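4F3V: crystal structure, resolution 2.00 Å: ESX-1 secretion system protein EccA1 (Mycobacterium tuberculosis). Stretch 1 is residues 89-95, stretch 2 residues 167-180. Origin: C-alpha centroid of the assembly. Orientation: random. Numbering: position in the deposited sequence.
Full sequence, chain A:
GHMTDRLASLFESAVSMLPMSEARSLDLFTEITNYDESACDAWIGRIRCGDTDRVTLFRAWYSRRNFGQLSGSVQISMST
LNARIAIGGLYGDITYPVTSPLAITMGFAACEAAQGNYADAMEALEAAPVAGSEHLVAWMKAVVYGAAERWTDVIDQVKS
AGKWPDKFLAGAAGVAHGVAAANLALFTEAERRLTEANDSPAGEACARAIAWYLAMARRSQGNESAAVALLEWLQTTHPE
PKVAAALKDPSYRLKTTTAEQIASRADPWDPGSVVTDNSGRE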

ATOM      1  N   GLY A  89      -0.903  -2.136  -0.788  1.00 17.84           N
ATOM      2  CA  GLY A  89      -1.918  -2.892  -0.063  1.00 18.23           C
ATOM      3  C   GLY A  89      -1.910  -4.376  -0.427  1.00 19.17           C
ATOM      4  O   GLY A  89      -0.845  -4.961  -0.687  1.00 19.79           O
ATOM      5  N   LEU A  90      -3.098  -4.975  -0.472  1.00 18.56           N
ATOM      6  CA  LEU A  90      -3.227  -6.379  -0.806  1.00 20.05           C
ATOM      7  C   LEU A  90      -2.962  -6.682  -2.296  1.00 20.30           C
ATOM      8  O   LEU A  90      -2.873  -7.848  -2.669  1.00 20.06           O
ATOM      9  CB  LEU A  90      -4.630  -6.886  -0.428  1.00 19.75           C
ATOM     10  CG  LEU A  90      -5.780  -6.347  -1.296  1.00 19.33           C
ATOM     11  CD1 LEU A  90      -6.102  -7.328  -2.431  1.00 19.77           C
ATOM     12  CD2 LEU A  90      -7.029  -6.071  -0.443  1.00 19.15           C
ATOM     13  N   TYR A  91      -2.879  -5.641  -3.135  1.00 19.46           N
ATOM     14  CA  TYR A  91      -2.872  -5.816  -4.596  1.00 19.94           C
ATOM     15  C   TYR A  91      -1.481  -6.149  -5.130  1.00 21.31           C
ATOM     16  O   TYR A  91      -1.342  -6.880  -6.101  1.00 22.01           O
ATOM     17  CB  TYR A  91      -3.429  -4.564  -5.308  1.00 19.05           C
ATOM     18  CG  TYR A  91      -4.812  -4.161  -4.820  1.00 18.30           C
ATOM     19  CD1 TYR A  91      -5.913  -4.983  -5.010  1.00 18.28           C
ATOM     20  CD2 TYR A  91      -5.004  -2.984  -4.115  1.00 17.91           C
ATOM     21  CE1 TYR A  91      -7.171  -4.620  -4.553  1.00 17.71           C
ATOM     22  CE2 TYR A  91      -6.255  -2.624  -3.639  1.00 17.11           C
ATOM     23  CZ  TYR A  91      -7.324  -3.433  -3.864  1.00 17.08           C
ATOM     24  OH  TYR A  91      -8.539  -3.047  -3.386  1.00 16.77           O
ATOM     25  N   GLY A  92      -0.444  -5.622  -4.498  1.00 21.85           N
ATOM     26  CA  GLY A  92       0.892  -5.804  -5.020  1.00 23.21           C
ATOM     27  C   GLY A  92       1.925  -5.144  -4.141  1.00 23.54           C
ATOM     28  O   GLY A  92       1.593  -4.507  -3.139  1.00 23.30           O
ATOM     29  N   ASP A  93       3.183  -5.322  -4.526  1.00 24.58           N
ATOM     30  CA  ASP A  93       4.321  -4.713  -3.844  1.00 24.82           C
ATOM     31  C   ASP A  93       4.659  -3.439  -4.608  1.00 23.36           C
ATOM     32  O   ASP A  93       5.281  -3.477  -5.666  1.00 24.39           O
ATOM     33  CB  ASP A  93       5.507  -5.685  -3.810  1.00 27.10           C
ATOM     34  CG  ASP A  93       6.714  -5.125  -3.038  1.00 28.63           C
ATOM     35  OD1 ASP A  93       6.711  -3.908  -2.701  1.00 28.22           O
ATOM     36  OD2 ASP A  93       7.680  -5.898  -2.781  1.00 31.24           O
ATOM     37  N   ILE A  94       4.150  -2.322  -4.114  1.00 21.98           N
ATOM     38  CA  ILE A  94       4.317  -1.039  -4.788  1.00 21.22           C
ATOM     39  C   ILE A  94       4.827  -0.038  -3.759  1.00 20.33           C
ATOM     40  O   ILE A  94       4.240   0.114  -2.669  1.00 19.05           O
ATOM     41  CB  ILE A  94       2.968  -0.547  -5.411  1.00 20.82           C
ATOM     42  CG1 ILE A  94       2.369  -1.622  -6.348  1.00 21.61           C
ATOM     43  CG2 ILE A  94       3.132   0.782  -6.146  1.00 19.80           C
ATOM     44  CD1 ILE A  94       0.950  -1.371  -6.806  1.00 21.12           C
ATOM     45  N   THR A  95       5.917   0.645  -4.084  1.00 20.57           N
ATOM     46  CA  THR A  95       6.418   1.695  -3.197  1.00 19.97           C
ATOM     47  C   THR A  95       6.355   3.039  -3.900  1.00 20.29           C
ATOM     48  O   THR A  95       6.222   3.098  -5.132  1.00 20.93           O
ATOM     49  CB  THR A  95       7.835   1.351  -2.697  1.00 20.75           C
ATOM     50  OG1 THR A  95       8.721   1.245  -3.810  1.00 20.77           O
ATOM     51  CG2 THR A  95       7.802   0.018  -1.972  1.00 20.51           C
ATOM     52  N   LYS A 167       0.457   5.244 -15.995  1.00 42.79           N
ATOM     53  CA  LYS A 167       0.050   3.967 -16.575  1.00 43.19           C
ATOM     54  C   LYS A 167       0.382   2.776 -15.673  1.00 37.85           C
ATOM     55  O   LYS A 167      -0.271   1.737 -15.775  1.00 36.31           O
ATOM     56  CB  LYS A 167       0.631   3.754 -17.977  1.00 47.92           C
ATOM     57  CG  LYS A 167       0.018   4.662 -19.038  1.00 52.42           C
ATOM     58  CD  LYS A 167      -0.079   4.009 -20.416  1.00 57.26           C
ATOM     59  CE  LYS A 167       0.042   5.059 -21.516  1.00 61.13           C
ATOM     60  NZ  LYS A 167      -0.148   4.473 -22.869  1.00 63.80           N
ATOM     61  N   PHE A 168       1.392   2.932 -14.818  1.00 36.99           N
ATOM     62  CA  PHE A 168       1.688   1.933 -13.816  1.00 34.04           C
ATOM     63  C   PHE A 168       0.497   1.848 -12.871  1.00 31.07           C
ATOM     64  O   PHE A 168      -0.030   0.768 -12.618  1.00 27.68           O
ATOM     65  CB  PHE A 168       2.973   2.265 -13.041  1.00 33.74           C
ATOM     66  CG  PHE A 168       3.329   1.239 -12.001  1.00 32.43           C
ATOM     67  CD1 PHE A 168       2.760   1.287 -10.732  1.00 30.92           C
ATOM     68  CD2 PHE A 168       4.198   0.192 -12.301  1.00 32.38           C
ATOM     69  CE1 PHE A 168       3.059   0.326  -9.778  1.00 30.05           C
ATOM     70  CE2 PHE A 168       4.506  -0.771 -11.350  1.00 31.60           C
ATOM     71  CZ  PHE A 168       3.933  -0.701 -10.088  1.00 30.76           C
ATOM     72  N   LEU A 169       0.092   2.994 -12.340  1.00 30.89           N
ATOM     73  CA  LEU A 169      -0.981   3.029 -11.352  1.00 30.51           C
ATOM     74  C   LEU A 169      -2.342   2.677 -11.983  1.00 28.26           C
ATOM     75  O   LEU A 169      -3.172   2.044 -11.339  1.00 26.55           O
ATOM     76  CB  LEU A 169      -1.009   4.391 -10.662  1.00 33.10           C
ATOM     77  CG  LEU A 169      -1.091   4.410  -9.126  1.00 34.04           C
ATOM     78  CD1 LEU A 169      -0.184   3.382  -8.434  1.00 35.82           C
ATOM     79  CD2 LEU A 169      -0.689   5.782  -8.616  1.00 37.03           C
ATOM     80  N   ALA A 170      -2.551   3.057 -13.246  1.00 28.01           N
ATOM     81  CA  ALA A 170      -3.741   2.616 -14.006  1.00 27.76           C
ATOM     82  C   ALA A 170      -3.799   1.084 -14.120  1.00 25.45           C
ATOM     83  O   ALA A 170      -4.859   0.457 -13.956  1.00 24.09           O
ATOM     84  CB  ALA A 170      -3.771   3.274 -15.387  1.00 29.10           C
ATOM     85  N   GLY A 171      -2.632   0.492 -14.344  1.00 25.19           N
ATOM     86  CA  GLY A 171      -2.478  -0.960 -14.334  1.00 23.83           C
ATOM     87  C   GLY A 171      -2.793  -1.578 -12.983  1.00 22.30           C
ATOM     88  O   GLY A 171      -3.542  -2.565 -12.914  1.00 21.05           O
ATOM     89  N   ALA A 172      -2.225  -1.008 -11.910  1.00 21.50           N
ATOM     90  CA  ALA A 172      -2.545  -1.476 -10.554  1.00 20.64           C
ATOM     91  C   ALA A 172      -4.060  -1.396 -10.276  1.00 19.87           C
ATOM     92  O   ALA A 172      -4.648  -2.287  -9.640  1.00 19.01           O
ATOM     93  CB  ALA A 172      -1.769  -0.684  -9.502  1.00 20.58           C
ATOM     94  N   ALA A 173      -4.681  -0.321 -10.749  1.00 20.25           N
ATOM     95  CA  ALA A 173      -6.098  -0.119 -10.576  1.00 19.85           C
ATOM     96  C   ALA A 173      -6.910  -1.225 -11.255  1.00 19.82           C
ATOM     97  O   ALA A 173      -7.940  -1.650 -10.718  1.00 20.11           O
ATOM     98  CB  ALA A 173      -6.499   1.237 -11.124  1.00 20.96           C
ATOM     99  N   GLY A 174      -6.459  -1.658 -12.428  1.00 19.84           N
ATOM    100  CA  GLY A 174      -7.037  -2.797 -13.131  1.00 19.88           C
ATOM    101  C   GLY A 174      -6.939  -4.083 -12.320  1.00 18.89           C
ATOM    102  O   GLY A 174      -7.889  -4.856 -12.273  1.00 19.28           O
ATOM    103  N   VAL A 175      -5.807  -4.289 -11.651  1.00 18.35           N
ATOM    104  CA  VAL A 175      -5.689  -5.393 -10.703  1.00 17.64           C
ATOM    105  C   VAL A 175      -6.727  -5.279  -9.578  1.00 17.25           C
ATOM    106  O   VAL A 175      -7.427  -6.256  -9.258  1.00 16.95           O
ATOM    107  CB  VAL A 175      -4.275  -5.492 -10.109  1.00 17.78           C
ATOM    108  CG1 VAL A 175      -4.221  -6.663  -9.113  1.00 17.36           C
ATOM    109  CG2 VAL A 175      -3.242  -5.685 -11.224  1.00 18.02           C
ATOM    110  N   ALA A 176      -6.857  -4.087  -8.983  1.00 17.76           N
ATOM    111  CA  ALA A 176      -7.867  -3.890  -7.913  1.00 17.86           C
ATOM    112  C   ALA A 176      -9.282  -4.155  -8.401  1.00 17.92           C
ATOM    113  O   ALA A 176     -10.094  -4.773  -7.690  1.00 18.42           O
ATOM    114  CB  ALA A 176      -7.758  -2.500  -7.280  1.00 17.68           C
ATOM    115  N   HIS A 177      -9.569  -3.726  -9.628  1.00 18.72           N
ATOM    116  CA  HIS A 177     -10.883  -3.903 -10.222  1.00 19.14           C
ATOM    117  C   HIS A 177     -11.140  -5.410 -10.405  1.00 19.39           C
ATOM    118  O   HIS A 177     -12.222  -5.927 -10.067  1.00 19.41           O
ATOM    119  CB  HIS A 177     -10.959  -3.143 -11.554  1.00 19.87           C
ATOM    120  CG  HIS A 177     -12.380  -2.848 -12.017  1.00 21.38           C
ATOM    121  ND1 HIS A 177     -12.697  -1.782 -12.787  1.00 22.87           N
ATOM    122  CD2 HIS A 177     -13.569  -3.531 -11.795  1.00 21.83           C
ATOM    123  CE1 HIS A 177     -14.016  -1.794 -13.029  1.00 23.12           C
ATOM    124  NE2 HIS A 177     -14.542  -2.866 -12.420  1.00 22.83           N
ATOM    125  N   GLY A 178     -10.126  -6.136 -10.892  1.00 19.30           N
ATOM    126  CA  GLY A 178     -10.227  -7.606 -11.090  1.00 18.96           C
ATOM    127  C   GLY A 178     -10.364  -8.403  -9.816  1.00 18.84           C
ATOM    128  O   GLY A 178     -11.172  -9.329  -9.750  1.00 19.52           O
ATOM    129  N   VAL A 179      -9.587  -8.027  -8.789  1.00 18.64           N
ATOM    130  CA  VAL A 179      -9.699  -8.632  -7.474  1.00 18.10           C
ATOM    131  C   VAL A 179     -11.092  -8.422  -6.869  1.00 19.07           C
ATOM    132  O   VAL A 179     -11.696  -9.368  -6.336  1.00 19.54           O
ATOM    133  CB  VAL A 179      -8.578  -8.139  -6.554  1.00 17.87           C
ATOM    134  CG1 VAL A 179      -8.840  -8.530  -5.107  1.00 18.09           C
ATOM    135  CG2 VAL A 179      -7.223  -8.698  -7.061  1.00 18.08           C
ATOM    136  N   ALA A 180     -11.569  -7.177  -6.909  1.00 19.06           N
ATOM    137  CA  ALA A 180     -12.911  -6.840  -6.431  1.00 19.83           C
ATOM    138  C   ALA A 180     -13.975  -7.679  -7.172  1.00 20.23           C
ATOM    139  O   ALA A 180     -14.873  -8.257  -6.551  1.00 21.20           O
ATOM    140  CB  ALA A 180     -13.178  -5.327  -6.585  1.00 18.60           C
TER

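An irregular segment lies against one flank of a helix here, and the contact is made by apolar packing and one CH-pi contact, with no hydrogen bond between the two stretches. Residues 167-180 form a continuous helix whose backbone satisfies itself, as in the bond from Ala-176 N to Ala-172 O at 2.9 Å, so what it offers its neighbour is a surface of side chains. The segment 89-95 has to fit that surface with its own apolar groups, and 336 Å² is buried in doing so, both sides summed.

The helix residues that are touched are Phe-168, Ala-172, Val-175, Ala-176 and Val-179. Their spacing of three and four is the signature of one helical face. Along it the relief changes: a large ring at Phe-168, a low place at the two alanines, and branched valines beside and beyond them. The two backbones come nearest, CA to CA, at Tyr-91 and Ala-176, 6.3 Å apart.

Tyr-91 is the main bump, and Ala-176 gives it room. The methyl of Ala-176 sits over one face of the ring, its CB 3.6 Å from the ring centroid and 17° off the normal, a CH-pi contact in which a small, weakly polarised C-H group meets the electron-rich face. The closest atoms, Tyr-91 CE1 and Ala-176 CB, are 3.5 Å apart. Val-179 meets the same ring at its edge, with Val-179 CB 4.3 Å from Tyr-91 CE1. At the base of the side chain, Val-175 CG1 lies 4.4 Å from Tyr-91 CB. Alanine under the face and valines at the edge and base thus form a shallow seat for the side chain, the ring itself being seated by Ala-176 and Val-179, while its hydroxyl is hydrogen-bonded elsewhere in the structure.

Ile-94 is the second bump and uses the other end of the touched face. Its CD1 reaches Ala-172 CB at 3.9 Å, a long branch set against a short side chain, and its CG2 approaches Phe-168 CE1 at 3.7 Å. The side chain as a whole spans a step in the helix surface, from the low alanine to the tall phenylalanine.

Leu-90 adds a lighter contact beyond the tyrosine. Its CA-to-CB bond points sideways, yet the chain end comes nearer, bringing CD1 to 4.0 Å from Val-179 CG1. Between the two main bumps, Gly-92 and Asp-93 make no contact, and Asp-93 points away, keeping its carboxylate out of the apolar seam. The rule to read is simple: two large residues on the irregular segment, an alanine where each lands, Ala-176 for Tyr-91 and Ala-172 for Ile-94, and bulkier neighbours to border them.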